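Local structure of probable 3-hydroxybutyryl-CoA dehydrogenase (Escherichia coli, 3MOG) at residues 86-91 against 112-117. The protein oxidises (3S)-3-hydroxyadipyl-CoA to 3-oxoadipyl-CoA with NAD(+) as electron acceptor, a step in the breakdown of phenylacetate. Numbering follows the deposited sequence.
Sequences DLVIEA and PQTLLT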
loop_
_atom_site.group_PDB
_atom_site.type_symbol
_atom_site.label_atom_id
_atom_site.label_comp_id
_atom_site.label_asym_id
_atom_site.label_seq_id
_atom_site.Cartn_x
_atom_site.Cartn_y
_atom_site.Cartn_z
ATOM N N ASP C 86 3.723 17.531 -41.200
ATOM C CA ASP C 86 4.805 17.965 -40.307
ATOM C C ASP C 86 4.512 17.617 -38.848
ATOM O O ASP C 86 5.424 17.593 -38.014
ATOM C CB ASP C 86 4.984 19.474 -40.405
ATOM C CG ASP C 86 5.251 19.935 -41.818
ATOM O OD1 ASP C 86 6.116 19.328 -42.495
ATOM O OD2 ASP C 86 4.592 20.906 -42.242
ATOM N N LEU C 87 3.228 17.398 -38.552
ATOM C CA LEU C 87 2.757 17.073 -37.213
ATOM C C LEU C 87 1.602 16.095 -37.320
ATOM O O LEU C 87 0.664 16.301 -38.087
ATOM C CB LEU C 87 2.311 18.329 -36.435
ATOM C CG LEU C 87 1.560 18.090 -35.111
ATOM C CD1 LEU C 87 2.433 17.402 -34.069
ATOM C CD2 LEU C 87 0.964 19.339 -34.522
ATOM N N VAL C 88 1.703 15.022 -36.553
ATOM C CA VAL C 88 0.615 14.095 -36.385
ATOM C C VAL C 88 0.152 14.170 -34.938
ATOM O O VAL C 88 0.974 14.101 -34.004
ATOM C CB VAL C 88 1.035 12.651 -36.712
ATOM C CG1 VAL C 88 -0.139 11.716 -36.529
ATOM C CG2 VAL C 88 1.551 12.553 -38.132
ATOM N N ILE C 89 -1.159 14.331 -34.758
ATOM C CA ILE C 89 -1.765 14.283 -33.433
ATOM C C ILE C 89 -2.716 13.083 -33.377
ATOM O O ILE C 89 -3.764 13.082 -34.010
ATOM C CB ILE C 89 -2.518 15.579 -33.095
ATOM C CG1 ILE C 89 -1.596 16.788 -33.234
ATOM C CG2 ILE C 89 -3.099 15.526 -31.674
ATOM C CD1 ILE C 89 -2.333 18.117 -33.219
ATOM N N GLU C 90 -2.331 12.076 -32.606
ATOM C CA GLU C 90 -3.082 10.830 -32.478
ATOM C C GLU C 90 -4.106 10.935 -31.355
ATOM O O GLU C 90 -3.770 11.296 -30.239
ATOM C CB GLU C 90 -2.097 9.682 -32.195
ATOM C CG GLU C 90 -2.711 8.309 -32.077
ATOM C CD GLU C 90 -3.375 8.050 -30.731
ATOM O OE1 GLU C 90 -2.782 8.387 -29.680
ATOM O OE2 GLU C 90 -4.505 7.526 -30.739
ATOM N N ALA C 91 -5.353 10.586 -31.646
ATOM C CA ALA C 91 -6.399 10.584 -30.640
ATOM C C ALA C 91 -7.407 9.451 -30.896
ATOM O O ALA C 91 -8.607 9.682 -30.945
ATOM C CB ALA C 91 -7.097 11.933 -30.628
ATOM N N PRO C 112 11.610 11.417 -40.603
ATOM C CA PRO C 112 12.063 11.409 -39.207
ATOM C C PRO C 112 12.104 12.791 -38.513
ATOM O O PRO C 112 12.459 12.867 -37.334
ATOM C CB PRO C 112 13.474 10.809 -39.302
ATOM C CG PRO C 112 13.489 10.064 -40.614
ATOM C CD PRO C 112 12.653 10.911 -41.514
ATOM N N GLN C 113 11.744 13.862 -39.220
ATOM C CA GLN C 113 11.621 15.180 -38.582
ATOM C C GLN C 113 10.160 15.576 -38.303
ATOM O O GLN C 113 9.886 16.667 -37.793
ATOM C CB GLN C 113 12.358 16.273 -39.381
ATOM C CG GLN C 113 11.672 16.724 -40.680
ATOM C CD GLN C 113 12.109 15.932 -41.907
ATOM O OE1 GLN C 113 12.870 14.963 -41.810
ATOM N NE2 GLN C 113 11.622 16.347 -43.074
ATOM N N THR C 114 9.231 14.686 -38.643
ATOM C CA THR C 114 7.812 14.909 -38.387
ATOM C C THR C 114 7.513 14.632 -36.919
ATOM O O THR C 114 7.883 13.580 -36.387
ATOM C CB THR C 114 6.933 14.051 -39.340
ATOM O OG1 THR C 114 6.781 14.751 -40.580
ATOM C CG2 THR C 114 5.539 13.759 -38.759
ATOM N N LEU C 115 6.866 15.596 -36.267
ATOM C CA LEU C 115 6.485 15.469 -34.860
ATOM C C LEU C 115 5.324 14.490 -34.731
ATOM O O LEU C 115 4.346 14.567 -35.473
ATOM C CB LEU C 115 6.120 16.840 -34.285
ATOM C CG LEU C 115 7.007 18.034 -34.698
ATOM C CD1 LEU C 115 6.448 19.338 -34.155
ATOM C CD2 LEU C 115 8.467 17.871 -34.272
ATOM N N LEU C 116 5.464 13.537 -33.821
ATOM C CA LEU C 116 4.473 12.487 -33.646
ATOM C C LEU C 116 3.894 12.587 -32.252
ATOM O O LEU C 116 4.541 12.253 -31.269
ATOM C CB LEU C 116 5.090 11.101 -33.868
ATOM C CG LEU C 116 5.640 10.719 -35.241
ATOM C CD1 LEU C 116 6.139 9.265 -35.226
ATOM C CD2 LEU C 116 4.596 10.937 -36.319
ATOM N N THR C 117 2.673 13.073 -32.149
ATOM C CA THR C 117 2.147 13.324 -30.832
ATOM C C THR C 117 0.886 12.546 -30.559
ATOM O O THR C 117 0.214 12.071 -31.482
ATOM C CB THR C 117 1.903 14.820 -30.595
ATOM O OG1 THR C 117 0.858 15.277 -31.452
ATOM C CG2 THR C 117 3.161 15.622 -30.872
#
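In the Rossmann-type NAD-binding domain, strands 87-90 and 115-118 are the neighbouring parallel strands of a beta-alpha-beta unit, linked by helix 96-109, and Leu87, Val88 and Ile89 pair with Leu115, Leu116 and Thr117. As in any parallel bridge of this kind, Val88 bonds to the residues on either side of its partner Leu116: Val88 N donates to Leu115 O at 2.9 Å, and Val88 O accepts from Thr117 N at 2.7 Å. At the two ends, hydrogen bonds run from Leu115 N to Asp86 O and from Glu90 N to Thr117 O.

On the face covered by helix 96-109, Val88 and Leu116 lie side by side, CG2 meeting CD2 at 3.9 Å. The Glu90 side chain also packs against this helix, hydrogen-bonded through OE2 to Ala92 N and through OE1 to Thr118 OG1. The other face, toward helix 163-175, carries Leu87, Ile89, Leu115 and Thr117. Here Leu87 CD1 rests on Leu115 CB at 3.7 Å, and the Leu87 side chain crosses that of Thr117 at about a right angle.

Thr117 adds a side-chain bond to the ladder. With chi1 at 66°, its hydroxyl sits between its own N and carbonyl carbon, and OG1 donates to Val88 O at 2.8 Å, tilted 23° from the carbonyl plane, so this oxygen accepts twice from one residue; the same OG1 packs 3.4 Å from Ile89 CG1.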